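Local structure of enhancer of mRNA-decapping protein 4 homolog (Drosophila melanogaster, 2VXG) at residues Glu33-Arg37 with Asn72-Tyr78; Leu83-Met88 with Ala130-Tyr134. The protein acts in mRNA degradation, apparently in decapping, and is required for silencing a subset of endogenous miRNA targets, its C-terminal domain here carrying features required for P-body localization. The contacts are given in a common frame with arbitrary orientation. Numbering follows the deposited sequence.

Contact 1 of 2, residues Glu33-Arg37 with Asn72-Tyr78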
loop_
_atom_site.group_PDB
_atom_site.type_symbol
_atom_site.label_atom_id
_atom_site.label_comp_id
_atom_site.label_asym_id
_atom_site.label_seq_id
_atom_site.Cartn_x
_atom_site.Cartn_y
_atom_site.Cartn_z
ATOM N N GLU A 33 -5.391 -0.093 -7.713
ATOM C CA GLU A 33 -6.208 1.121 -7.473
ATOM C C GLU A 33 -7.699 0.886 -7.566
ATOM O O GLU A 33 -8.426 1.290 -6.667
ATOM C CB GLU A 33 -5.792 2.267 -8.362
ATOM C CG GLU A 33 -4.430 2.742 -8.067
ATOM C CD GLU A 33 -4.005 3.908 -8.958
ATOM O OE1 GLU A 33 -4.817 4.864 -9.082
ATOM O OE2 GLU A 33 -2.859 3.852 -9.519
ATOM N N PHE A 34 -8.145 0.166 -8.602
ATOM C CA PHE A 34 -9.540 -0.333 -8.714
ATOM C C PHE A 34 -9.962 -1.074 -7.442
ATOM O O PHE A 34 -11.050 -0.845 -6.888
ATOM C CB PHE A 34 -9.646 -1.272 -9.960
ATOM C CG PHE A 34 -10.939 -2.111 -10.035
ATOM C CD1 PHE A 34 -12.073 -1.613 -10.673
ATOM C CD2 PHE A 34 -10.970 -3.393 -9.513
ATOM C CE1 PHE A 34 -13.232 -2.362 -10.771
ATOM C CE2 PHE A 34 -12.096 -4.153 -9.597
ATOM C CZ PHE A 34 -13.244 -3.649 -10.230
ATOM N N THR A 35 -9.102 -1.976 -6.980
ATOM C CA THR A 35 -9.379 -2.735 -5.765
ATOM C C THR A 35 -9.541 -1.767 -4.581
ATOM O O THR A 35 -10.510 -1.884 -3.850
ATOM C CB THR A 35 -8.284 -3.793 -5.488
ATOM O OG1 THR A 35 -8.093 -4.565 -6.674
ATOM C CG2 THR A 35 -8.627 -4.711 -4.319
ATOM N N LEU A 36 -8.612 -0.815 -4.419
ATOM C CA LEU A 36 -8.648 0.132 -3.261
ATOM C C LEU A 36 -9.911 0.989 -3.312
ATOM O O LEU A 36 -10.579 1.197 -2.311
ATOM C CB LEU A 36 -7.429 1.038 -3.232
ATOM C CG LEU A 36 -6.036 0.430 -3.061
ATOM C CD1 LEU A 36 -5.008 1.533 -3.185
ATOM C CD2 LEU A 36 -5.893 -0.277 -1.771
ATOM N N ARG A 37 -10.242 1.425 -4.524
ATOM C CA ARG A 37 -11.499 2.107 -4.822
ATOM C C ARG A 37 -12.767 1.332 -4.413
ATOM O O ARG A 37 -13.720 1.950 -3.989
ATOM C CB ARG A 37 -11.462 2.524 -6.302
ATOM C CG ARG A 37 -12.719 3.011 -6.955
ATOM C CD ARG A 37 -12.536 2.957 -8.499
ATOM N NE ARG A 37 -11.205 3.437 -8.857
ATOM C CZ ARG A 37 -10.442 2.994 -9.863
ATOM N NH1 ARG A 37 -10.842 2.048 -10.702
ATOM N NH2 ARG A 37 -9.240 3.536 -10.035
ATOM N N ASN A 72 -1.492 9.853 -5.448
ATOM C CA ASN A 72 -2.670 10.627 -5.041
ATOM C C ASN A 72 -3.104 10.329 -3.595
ATOM O O ASN A 72 -2.488 9.504 -2.920
ATOM C CB ASN A 72 -3.825 10.359 -6.014
ATOM C CG ASN A 72 -4.087 8.872 -6.235
ATOM O OD1 ASN A 72 -3.979 8.042 -5.307
ATOM N ND2 ASN A 72 -4.471 8.531 -7.466
ATOM N N GLU A 73 -4.164 11.003 -3.139
ATOM C CA GLU A 73 -4.731 10.816 -1.794
ATOM C C GLU A 73 -5.155 9.363 -1.514
ATOM O O GLU A 73 -4.878 8.802 -0.447
ATOM C CB GLU A 73 -5.941 11.722 -1.603
ATOM C CG GLU A 73 -5.997 12.394 -0.216
ATOM C CD GLU A 73 -7.346 13.021 0.102
ATOM O OE1 GLU A 73 -8.385 12.385 -0.194
ATOM O OE2 GLU A 73 -7.381 14.147 0.658
ATOM N N LEU A 74 -5.837 8.744 -2.463
ATOM C CA LEU A 74 -6.254 7.370 -2.236
ATOM C C LEU A 74 -5.015 6.507 -1.899
ATOM O O LEU A 74 -4.955 5.882 -0.836
ATOM C CB LEU A 74 -7.065 6.836 -3.420
ATOM C CG LEU A 74 -7.323 5.328 -3.361
ATOM C CD1 LEU A 74 -8.043 4.962 -2.078
ATOM C CD2 LEU A 74 -8.034 4.824 -4.623
ATOM N N LYS A 75 -4.007 6.524 -2.776
ATOM C CA LYS A 75 -2.836 5.693 -2.581
ATOM C C LYS A 75 -2.005 6.154 -1.360
ATOM O O LYS A 75 -1.442 5.303 -0.652
ATOM C CB LYS A 75 -1.986 5.596 -3.873
ATOM C CG LYS A 75 -2.664 4.701 -4.957
ATOM C CD LYS A 75 -1.819 4.479 -6.240
ATOM C CE LYS A 75 -1.575 5.825 -6.973
ATOM N NZ LYS A 75 -0.842 5.688 -8.277
ATOM N N GLN A 76 -1.946 7.461 -1.119
ATOM C CA GLN A 76 -1.205 7.976 0.045
ATOM C C GLN A 76 -1.841 7.500 1.311
ATOM O O GLN A 76 -1.177 7.054 2.219
ATOM C CB GLN A 76 -1.167 9.499 0.104
ATOM C CG GLN A 76 -0.305 10.079 1.290
ATOM C CD GLN A 76 1.102 9.464 1.396
ATOM O OE1 GLN A 76 1.713 9.140 0.389
ATOM N NE2 GLN A 76 1.618 9.308 2.636
ATOM N N ARG A 77 -3.161 7.626 1.362
ATOM C CA ARG A 77 -3.905 7.234 2.535
ATOM C C ARG A 77 -3.743 5.740 2.805
ATOM O O ARG A 77 -3.556 5.339 3.959
ATOM C CB ARG A 77 -5.372 7.662 2.380
ATOM C CG ARG A 77 -6.179 7.586 3.635
ATOM C CD ARG A 77 -6.956 6.294 3.756
ATOM N NE ARG A 77 -7.973 6.183 2.703
ATOM C CZ ARG A 77 -9.168 5.639 2.849
ATOM N NH1 ARG A 77 -9.560 5.155 4.033
ATOM N NH2 ARG A 77 -9.989 5.596 1.795
ATOM N N TYR A 78 -3.778 4.903 1.753
ATOM C CA TYR A 78 -3.395 3.485 1.915
ATOM C C TYR A 78 -1.963 3.252 2.320
ATOM O O TYR A 78 -1.705 2.332 3.083
ATOM C CB TYR A 78 -3.733 2.621 0.688
ATOM C CG TYR A 78 -5.167 2.113 0.800
ATOM C CD1 TYR A 78 -5.447 0.793 1.176
ATOM C CD2 TYR A 78 -6.230 2.978 0.592
ATOM C CE1 TYR A 78 -6.776 0.347 1.301
ATOM C CE2 TYR A 78 -7.545 2.558 0.721
ATOM C CZ TYR A 78 -7.814 1.244 1.079
ATOM O OH TYR A 78 -9.137 0.825 1.211
#
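The helical segment 33-37 crosses the helical part of 72-78 (73-78) at 79°, with 10.6 Å between the axes at closest approach; the nearest CA pairs are Glu33 and Lys75 at 7.5 Å and Leu36 and Leu74 at 7.7 Å. Asn72 is the N-cap of the second helix: its OD1 accepts from Lys75 N at 3.0 Å with a nearly straight N-H...O angle of 170°. From that same turn Lys75 reaches across, its NZ making a salt bridge of 3.0 Å with Glu33 OE2, although neither CA-to-CB bond points at the opposing segment; NZ is also held by the carbonyl of Asn70. This is packing within an all-helical domain assigned to the TPR clan, and helix 54-66 covers the same seam, with Leu60 touching both Leu36 and Tyr78. Leu36, the residue most covered here at 100 Å², lies at the apolar centre: its CB is 4.1 Å from Leu74 CD2, and its CD2 sits over one face of the Tyr78 ring in a CH-pi contact, 23° off the ring normal. Beyond that ring, Tyr78 OH hydrogen-bonds to Ser41. Leu74 CD2 also packs against the first helix's backbone, 4.1 Å from Glu33 O.

Contact 2 of 2, residues Leu83-Met88 with Ala130-Tyr134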
loop_
_atom_site.group_PDB
_atom_site.type_symbol
_atom_site.label_atom_id
_atom_site.label_comp_id
_atom_site.label_asym_id
_atom_site.label_seq_id
_atom_site.Cartn_x
_atom_site.Cartn_y
_atom_site.Cartn_z
ATOM N N LEU A 83 1.244 1.266 6.482
ATOM C CA LEU A 83 2.387 1.403 7.396
ATOM C C LEU A 83 1.946 1.284 8.857
ATOM O O LEU A 83 2.583 0.596 9.664
ATOM C CB LEU A 83 3.104 2.759 7.175
ATOM C CG LEU A 83 4.288 3.190 8.051
ATOM C CD1 LEU A 83 5.531 2.380 7.680
ATOM C CD2 LEU A 83 4.611 4.682 7.867
ATOM N N LEU A 84 0.882 1.988 9.216
ATOM C CA LEU A 84 0.366 1.952 10.608
ATOM C C LEU A 84 -0.090 0.563 11.022
ATOM O O LEU A 84 -0.117 0.278 12.195
ATOM C CB LEU A 84 -0.774 2.943 10.801
ATOM C CG LEU A 84 -0.444 4.441 10.671
ATOM C CD1 LEU A 84 -1.698 5.245 10.803
ATOM C CD2 LEU A 84 0.593 4.891 11.740
ATOM N N ALA A 85 -0.452 -0.279 10.050
ATOM C CA ALA A 85 -0.878 -1.674 10.316
ATOM C C ALA A 85 0.255 -2.698 10.380
ATOM O O ALA A 85 0.021 -3.870 10.765
ATOM C CB ALA A 85 -1.896 -2.119 9.271
ATOM N N ILE A 86 1.465 -2.304 9.993
ATOM C CA ILE A 86 2.632 -3.179 10.144
ATOM C C ILE A 86 2.795 -3.636 11.602
ATOM O O ILE A 86 2.891 -2.817 12.529
ATOM C CB ILE A 86 3.942 -2.496 9.727
ATOM C CG1 ILE A 86 3.991 -2.197 8.241
ATOM C CG2 ILE A 86 5.164 -3.376 10.056
ATOM C CD1 ILE A 86 5.347 -1.532 7.830
ATOM N N ASN A 87 2.832 -4.951 11.800
ATOM C CA ASN A 87 2.980 -5.525 13.117
ATOM C C ASN A 87 4.395 -6.035 13.249
ATOM O O ASN A 87 4.754 -7.079 12.699
ATOM C CB ASN A 87 1.975 -6.655 13.371
ATOM C CG ASN A 87 2.301 -7.445 14.628
ATOM O OD1 ASN A 87 2.956 -6.938 15.538
ATOM N ND2 ASN A 87 1.841 -8.681 14.688
ATOM N N MET A 88 5.202 -5.283 13.982
ATOM C CA MET A 88 6.616 -5.615 14.137
ATOM C C MET A 88 6.887 -6.805 15.074
ATOM O O MET A 88 8.033 -7.230 15.188
ATOM C CB MET A 88 7.435 -4.369 14.570
ATOM C CG MET A 88 7.664 -3.285 13.471
ATOM S SD MET A 88 8.220 -3.917 11.836
ATOM C CE MET A 88 9.943 -4.310 12.191
ATOM N N ALA A 130 7.953 9.008 9.771
ATOM C CA ALA A 130 7.327 7.879 10.428
ATOM C C ALA A 130 8.094 6.593 10.158
ATOM O O ALA A 130 8.216 5.753 11.046
ATOM C CB ALA A 130 5.905 7.713 9.946
ATOM N N ILE A 131 8.570 6.450 8.914
ATOM C CA ILE A 131 9.309 5.280 8.478
ATOM C C ILE A 131 10.567 5.099 9.323
ATOM O O ILE A 131 10.903 3.949 9.714
ATOM C CB ILE A 131 9.679 5.375 6.952
ATOM C CG1 ILE A 131 8.443 5.088 6.090
ATOM C CG2 ILE A 131 10.801 4.380 6.576
ATOM C CD1 ILE A 131 8.712 5.259 4.614
ATOM N N ILE A 132 11.236 6.219 9.622
ATOM C CA ILE A 132 12.445 6.199 10.455
ATOM C C ILE A 132 12.162 5.503 11.793
ATOM O O ILE A 132 12.975 4.718 12.263
ATOM C CB ILE A 132 13.049 7.617 10.646
ATOM C CG1 ILE A 132 13.527 8.174 9.291
ATOM C CG2 ILE A 132 14.207 7.576 11.660
ATOM C CD1 ILE A 132 14.205 9.540 9.353
ATOM N N THR A 133 10.974 5.744 12.364
ATOM C CA THR A 133 10.568 5.136 13.641
ATOM C C THR A 133 10.364 3.641 13.519
ATOM O O THR A 133 10.750 2.879 14.397
ATOM C CB THR A 133 9.288 5.801 14.204
ATOM O OG1 THR A 133 9.552 7.191 14.430
ATOM C CG2 THR A 133 8.868 5.180 15.516
ATOM N N TYR A 134 9.754 3.213 12.426
ATOM C CA TYR A 134 9.593 1.781 12.167
ATOM C C TYR A 134 10.922 1.078 11.938
ATOM O O TYR A 134 11.102 -0.061 12.362
ATOM C CB TYR A 134 8.681 1.564 10.971
ATOM C CG TYR A 134 7.230 1.756 11.303
ATOM C CD1 TYR A 134 6.464 0.701 11.779
ATOM C CD2 TYR A 134 6.615 2.979 11.104
ATOM C CE1 TYR A 134 5.139 0.877 12.068
ATOM C CE2 TYR A 134 5.285 3.165 11.394
ATOM C CZ TYR A 134 4.550 2.111 11.861
ATOM O OH TYR A 134 3.217 2.296 12.140
HETATM O O HOH W 1 2.478 -0.400 13.407
#
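Leu83, on the last turns of its helix, points its CA-to-CB bond toward segment 130-134 and buries 84 Å² there. Its CD2 lies 3.9 Å from Ala130 CB and 4.2 Å from Ile131 CG1, while its CD1 stands over one face of the Tyr134 ring, 4.0 Å from the centroid and 23° off the normal, a CH-pi contact. Leu84 points away at CB, yet its backbone is close to the phenol: Leu84 CA is 3.3 Å from Tyr134 OH. Ile86 follows where the chain has left the helix (phi/psi -55/124°), and its CB approaches Tyr134 CE1 at 4.3 Å. A polar site lies beside this turn of the backbone. One water donates to Leu84 O at 2.9 Å and to Ile86 O at 2.6 Å and accepts from Tyr134 OH at 3.1 Å, so the tyrosine is bridged to two carbonyls at the helix exit. Met88 closes the series, its CG near the ring plane at the edge, 4.5 Å from Tyr134 CD1. Tyr134, with 134 Å² covered, is the most covered residue here and meets Leu83, Leu84, Ile86 and Met88. The contact joins the end of helix 73-85 and the following loop to the end of helix 121-134; helix 91-114 lies against both sides through Leu101, which touches Leu83 and Tyr134, and helix 54-66 meets Ile86 through Leu58 and Ile61.

Overall arrangement
Both contacts use helix 73-85, contact 1 at its N-terminal part and contact 2 at its C-terminal end, so this one helix is tied to helix 29-38 and to helix 121-134 in turn. Their centres are 19 Å apart, on opposite sides of the chain's centre, and they do not touch. Each is partly buried, with three buried residues among seven that touch, but contact 1 lies nearer the centre, 8 Å against 12 Å. Buried areas are similar, 346 and 319 Å². In both, a leucine methyl covers a tyrosine face; the polar supplement differs, a direct salt bridge in contact 1 and a water bridge to backbone carbonyls in contact 2.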